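Local coordinates for fimbrial structural subunit (Actinomyces naeslundii, PDB 3QDH), which forms the shaft of Actinomyces type 2 fimbriae and mediates adhesion to streptococci and host cells during oral biofilm development, at residues A[8-20]-A[224-238]. Residues are numbered along the deposited sequence; the frame is centred on the assembly and turned at random.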
loop_
_atom_site.group_PDB
_atom_site.type_symbol
_atom_site.label_atom_id
_atom_site.label_comp_id
_atom_site.label_asym_id
_atom_site.label_seq_id
_atom_site.Cartn_x
_atom_site.Cartn_y
_atom_site.Cartn_z
ATOM N N LYS A 8 3.960 4.117 -12.449
ATOM C CA LYS A 8 3.524 3.828 -11.091
ATOM C C LYS A 8 4.113 2.508 -10.605
ATOM O O LYS A 8 4.236 1.543 -11.380
ATOM C CB LYS A 8 1.986 3.823 -11.009
ATOM C CG LYS A 8 1.428 3.629 -9.605
ATOM C CD LYS A 8 -0.064 3.964 -9.521
ATOM C CE LYS A 8 -0.519 3.856 -8.063
ATOM N NZ LYS A 8 -1.902 4.339 -7.741
ATOM N N SER A 9 4.495 2.485 -9.329
ATOM C CA SER A 9 4.989 1.278 -8.677
ATOM C C SER A 9 4.303 1.090 -7.327
ATOM O O SER A 9 3.308 1.768 -7.019
ATOM C CB SER A 9 6.512 1.352 -8.496
ATOM O OG SER A 9 7.033 0.096 -8.079
ATOM N N ILE A 10 4.821 0.150 -6.536
ATOM C CA ILE A 10 4.364 -0.082 -5.158
ATOM C C ILE A 10 5.572 -0.361 -4.261
ATOM O O ILE A 10 6.451 -1.139 -4.621
ATOM C CB ILE A 10 3.404 -1.311 -5.030
ATOM C CG1 ILE A 10 2.281 -1.277 -6.073
ATOM C CG2 ILE A 10 2.794 -1.377 -3.622
ATOM C CD1 ILE A 10 1.493 -2.607 -6.175
ATOM N N GLN A 11 5.611 0.285 -3.100
ATOM C CA GLN A 11 6.610 -0.015 -2.086
ATOM C C GLN A 11 6.450 -1.449 -1.572
ATOM O O GLN A 11 5.329 -1.892 -1.325
ATOM C CB GLN A 11 6.444 0.934 -0.896
ATOM C CG GLN A 11 7.456 2.058 -0.827
ATOM C CD GLN A 11 7.812 2.397 0.613
ATOM O OE1 GLN A 11 6.935 2.525 1.465
ATOM N NE2 GLN A 11 9.108 2.524 0.893
ATOM N N GLU A 12 7.569 -2.159 -1.423
ATOM C CA GLU A 12 7.614 -3.423 -0.670
ATOM C C GLU A 12 6.664 -3.341 0.520
ATOM O O GLU A 12 6.905 -2.559 1.441
ATOM C CB GLU A 12 9.015 -3.643 -0.098
ATOM C CG GLU A 12 9.979 -4.468 -0.903
ATOM C CD GLU A 12 11.122 -4.973 -0.029
ATOM O OE1 GLU A 12 12.191 -4.311 0.019
ATOM O OE2 GLU A 12 10.938 -6.016 0.638
ATOM N N GLN A 13 5.608 -4.149 0.529
ATOM C CA GLN A 13 4.629 -4.089 1.623
ATOM C C GLN A 13 5.228 -4.347 3.017
ATOM O O GLN A 13 4.744 -3.797 4.012
ATOM C CB GLN A 13 3.440 -5.026 1.368
ATOM C CG GLN A 13 2.212 -4.714 2.230
ATOM C CD GLN A 13 1.709 -3.278 2.054
ATOM O OE1 GLN A 13 1.729 -2.728 0.951
ATOM N NE2 GLN A 13 1.251 -2.674 3.144
ATOM N N LYS A 14 6.278 -5.169 3.067
ATOM C CA LYS A 14 7.030 -5.449 4.299
ATOM C C LYS A 14 7.400 -4.169 5.052
ATOM O O LYS A 14 7.260 -4.090 6.274
ATOM C CB LYS A 14 8.296 -6.248 3.969
ATOM C CG LYS A 14 9.082 -6.713 5.185
ATOM C CD LYS A 14 10.108 -7.785 4.827
ATOM C CE LYS A 14 11.107 -8.010 5.962
ATOM N NZ LYS A 14 10.456 -8.281 7.279
ATOM N N LEU A 15 7.852 -3.165 4.303
ATOM C CA LEU A 15 8.270 -1.883 4.871
ATOM C C LEU A 15 7.134 -1.113 5.534
ATOM O O LEU A 15 7.374 -0.193 6.321
ATOM C CB LEU A 15 8.905 -1.017 3.787
ATOM C CG LEU A 15 10.056 -1.615 2.976
ATOM C CD1 LEU A 15 10.524 -0.595 1.943
ATOM C CD2 LEU A 15 11.217 -2.078 3.866
ATOM N N ASN A 16 5.897 -1.489 5.219
ATOM C CA ASN A 16 4.731 -0.787 5.737
ATOM C C ASN A 16 3.826 -1.648 6.626
ATOM O O ASN A 16 2.981 -1.121 7.353
ATOM C CB ASN A 16 3.945 -0.149 4.585
ATOM C CG ASN A 16 4.790 0.835 3.770
ATOM O OD1 ASN A 16 4.921 0.700 2.543
ATOM N ND2 ASN A 16 5.379 1.820 4.452
ATOM N N GLY A 17 4.015 -2.965 6.576
ATOM C CA GLY A 17 3.244 -3.882 7.425
ATOM C C GLY A 17 2.307 -4.777 6.635
ATOM O O GLY A 17 1.643 -4.328 5.696
ATOM N N TYR A 18 2.260 -6.050 7.024
ATOM C CA TYR A 18 1.495 -7.071 6.310
ATOM C C TYR A 18 0.000 -7.063 6.608
ATOM O O TYR A 18 -0.783 -7.651 5.862
ATOM C CB TYR A 18 2.022 -8.464 6.650
ATOM C CG TYR A 18 3.446 -8.733 6.252
ATOM C CD1 TYR A 18 3.839 -8.680 4.914
ATOM C CD2 TYR A 18 4.398 -9.079 7.214
ATOM C CE1 TYR A 18 5.144 -8.940 4.546
ATOM C CE2 TYR A 18 5.709 -9.344 6.859
ATOM C CZ TYR A 18 6.074 -9.273 5.521
ATOM O OH TYR A 18 7.370 -9.537 5.157
ATOM N N GLY A 19 -0.394 -6.430 7.708
ATOM C CA GLY A 19 -1.778 -6.509 8.170
ATOM C C GLY A 19 -2.649 -5.322 7.831
ATOM O O GLY A 19 -2.154 -4.227 7.553
ATOM N N VAL A 20 -3.958 -5.557 7.857
ATOM C CA VAL A 20 -4.966 -4.513 7.736
ATOM C C VAL A 20 -4.683 -3.369 8.726
ATOM O O VAL A 20 -4.305 -3.608 9.880
ATOM C CB VAL A 20 -6.397 -5.113 7.919
ATOM C CG1 VAL A 20 -6.561 -5.790 9.295
ATOM C CG2 VAL A 20 -7.471 -4.080 7.690
ATOM N N LYS A 224 -9.343 -8.998 8.741
ATOM C CA LYS A 224 -9.965 -8.505 7.509
ATOM C C LYS A 224 -8.994 -8.260 6.346
ATOM O O LYS A 224 -9.419 -7.951 5.230
ATOM C CB LYS A 224 -10.813 -7.255 7.793
ATOM C CG LYS A 224 -12.233 -7.552 8.268
ATOM C CD LYS A 224 -13.080 -6.281 8.286
ATOM C CE LYS A 224 -14.571 -6.605 8.202
ATOM N NZ LYS A 224 -15.436 -5.391 8.338
ATOM N N GLY A 225 -7.699 -8.417 6.593
ATOM C CA GLY A 225 -6.722 -8.272 5.523
ATOM C C GLY A 225 -5.313 -8.650 5.902
ATOM O O GLY A 225 -4.776 -8.153 6.891
ATOM N N LEU A 226 -4.727 -9.542 5.107
ATOM C CA LEU A 226 -3.297 -9.838 5.150
ATOM C C LEU A 226 -2.739 -9.771 3.730
ATOM O O LEU A 226 -3.396 -10.205 2.784
ATOM C CB LEU A 226 -3.033 -11.227 5.760
ATOM C CG LEU A 226 -3.219 -11.396 7.281
ATOM C CD1 LEU A 226 -3.297 -12.875 7.650
ATOM C CD2 LEU A 226 -2.114 -10.721 8.078
ATOM N N PHE A 227 -1.530 -9.232 3.591
ATOM C CA PHE A 227 -0.879 -9.082 2.280
ATOM C C PHE A 227 -0.557 -10.439 1.643
ATOM O O PHE A 227 -0.118 -11.363 2.324
ATOM C CB PHE A 227 0.388 -8.233 2.428
ATOM C CG PHE A 227 1.219 -8.144 1.180
ATOM C CD1 PHE A 227 0.795 -7.371 0.093
ATOM C CD2 PHE A 227 2.434 -8.819 1.093
ATOM C CE1 PHE A 227 1.569 -7.279 -1.050
ATOM C CE2 PHE A 227 3.216 -8.732 -0.050
ATOM C CZ PHE A 227 2.780 -7.964 -1.125
ATOM N N ILE A 228 -0.792 -10.557 0.337
ATOM C CA ILE A 228 -0.490 -11.796 -0.379
ATOM C C ILE A 228 0.686 -11.624 -1.336
ATOM O O ILE A 228 1.677 -12.355 -1.240
ATOM C CB ILE A 228 -1.734 -12.340 -1.117
ATOM C CG1 ILE A 228 -2.742 -12.868 -0.092
ATOM C CG2 ILE A 228 -1.358 -13.463 -2.098
ATOM C CD1 ILE A 228 -4.065 -13.242 -0.683
ATOM N N SER A 229 0.567 -10.649 -2.242
ATOM C CA SER A 229 1.561 -10.403 -3.289
ATOM C C SER A 229 1.223 -9.105 -4.020
ATOM O O SER A 229 0.113 -8.585 -3.895
ATOM C CB SER A 229 1.556 -11.541 -4.305
ATOM O OG SER A 229 0.393 -11.469 -5.112
ATOM N N ASP A 230 2.185 -8.586 -4.781
ATOM C CA ASP A 230 1.904 -7.441 -5.651
ATOM C C ASP A 230 2.418 -7.649 -7.077
ATOM O O ASP A 230 3.116 -8.626 -7.360
ATOM C CB ASP A 230 2.381 -6.113 -5.025
ATOM C CG ASP A 230 3.889 -6.044 -4.853
ATOM O OD1 ASP A 230 4.627 -6.320 -5.822
ATOM O OD2 ASP A 230 4.350 -5.688 -3.746
ATOM N N SER A 231 2.061 -6.724 -7.966
ATOM C CA SER A 231 2.309 -6.873 -9.396
ATOM C C SER A 231 3.712 -6.410 -9.821
ATOM O O SER A 231 4.044 -6.456 -11.005
ATOM C CB SER A 231 1.232 -6.128 -10.196
ATOM O OG SER A 231 1.241 -4.735 -9.903
ATOM N N ILE A 232 4.528 -5.981 -8.859
ATOM C CA ILE A 232 5.868 -5.462 -9.171
ATOM C C ILE A 232 6.912 -6.568 -9.173
ATOM O O ILE A 232 6.979 -7.358 -8.238
ATOM C CB ILE A 232 6.317 -4.362 -8.169
ATOM C CG1 ILE A 232 5.198 -3.332 -7.932
ATOM C CG2 ILE A 232 7.629 -3.698 -8.641
ATOM C CD1 ILE A 232 4.764 -2.560 -9.180
ATOM N N ASP A 233 7.726 -6.620 -10.216
ATOM C CA ASP A 233 8.838 -7.579 -10.270
ATOM C C ASP A 233 10.129 -6.947 -9.742
ATOM O O ASP A 233 10.236 -5.721 -9.636
ATOM C CB ASP A 233 9.041 -8.090 -11.696
ATOM C CG ASP A 233 9.321 -9.594 -11.754
ATOM O OD1 ASP A 233 9.354 -10.268 -10.683
ATOM O OD2 ASP A 233 9.489 -10.099 -12.884
ATOM N N GLY A 234 11.106 -7.782 -9.403
ATOM C CA GLY A 234 12.377 -7.279 -8.901
ATOM C C GLY A 234 12.964 -8.105 -7.784
ATOM O O GLY A 234 12.237 -8.722 -6.999
ATOM N N ALA A 235 14.294 -8.105 -7.723
ATOM C CA ALA A 235 15.055 -8.905 -6.773
ATOM C C ALA A 235 14.775 -8.530 -5.324
ATOM O O ALA A 235 14.636 -7.350 -4.998
ATOM C CB ALA A 235 16.550 -8.767 -7.065
ATOM N N ASN A 236 14.689 -9.550 -4.468
ATOM C CA ASN A 236 14.644 -9.375 -3.007
ATOM C C ASN A 236 13.515 -8.465 -2.491
ATOM O O ASN A 236 13.729 -7.630 -1.602
ATOM C CB ASN A 236 16.015 -8.889 -2.493
ATOM C CG ASN A 236 16.219 -9.161 -1.013
ATOM O OD1 ASN A 236 16.014 -10.280 -0.543
ATOM N ND2 ASN A 236 16.634 -8.141 -0.273
ATOM N N ARG A 237 12.316 -8.621 -3.052
ATOM C CA ARG A 237 11.182 -7.763 -2.683
ATOM C C ARG A 237 10.186 -8.389 -1.707
ATOM O O ARG A 237 9.145 -7.790 -1.421
ATOM C CB ARG A 237 10.438 -7.268 -3.935
ATOM C CG ARG A 237 11.034 -6.007 -4.559
ATOM C CD ARG A 237 10.174 -5.472 -5.719
ATOM N NE ARG A 237 9.122 -4.542 -5.296
ATOM C CZ ARG A 237 7.862 -4.882 -5.022
ATOM N NH1 ARG A 237 7.465 -6.151 -5.098
ATOM N NH2 ARG A 237 6.992 -3.943 -4.664
ATOM N N ASP A 238 10.489 -9.581 -1.193
ATOM C CA ASP A 238 9.561 -10.279 -0.293
ATOM C C ASP A 238 8.234 -10.515 -1.036
ATOM O O ASP A 238 7.147 -10.349 -0.478
ATOM C CB ASP A 238 9.356 -9.461 1.001
ATOM C CG ASP A 238 8.363 -10.099 1.966
ATOM O OD1 ASP A 238 8.419 -11.335 2.162
ATOM O OD2 ASP A 238 7.532 -9.354 2.541
HETATM O O HOH W 1 3.846 -4.188 -1.756
HETATM O O HOH W 2 6.063 -6.658 -1.707
HETATM O O HOH W 3 6.456 -7.188 1.122
#
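Gln13 sets its CB over the centre of one face of the Phe227 ring, a CH-pi contact 3.6 Å from the centroid and only 5° off the ring normal. The pair sits at the interface of two immunoglobulin-like modules of the pilin, where the loop leading to strand 23-31 of the Sgo0707 N2 region packs on strand 220-230 of the SpaA-like region. With CG anti to the backbone N (chi1 -163°) and a bend at chi2, the Gln13 chain crosses the ring and turns its amide back, giving NE2 to Gly17 O within its own loop and also to Leu23 O. Past the turn, the loop joins the strand through one beta bridge: Phe227 N donates to Tyr18 O at 2.9 Å, and Val20 N donates to Gly225 O. The Tyr18 ring, its CD1 against Phe227 CD2, sends its hydroxyl to Asp238 OD2 at 2.6 Å, arriving from above the carboxylate plane. Arg246 pairs with the other oxygen of Asp238, so both ends of that carboxylate are held. A water links OD2 to Lys14 N.

At the far end, Ile10 packs its CB and CG1 on Ile232 CG1 and slides CD1 past Asp230 CB. Arg237 grips Asp230 end-on, NH1 to OD1 at 2.9 Å and NH2 to OD2, while Ile232 N closes an Asx turn on the same OD1. This grip fixes the rotation of the guanidinium, which has Ile232 CB over one face. NH2 also reaches across to the loop, meeting Ile10 O at 2.9 Å; the oxygen lies close to the guanidinium plane, but the nitrogen stands 40° out of the carbonyl plane.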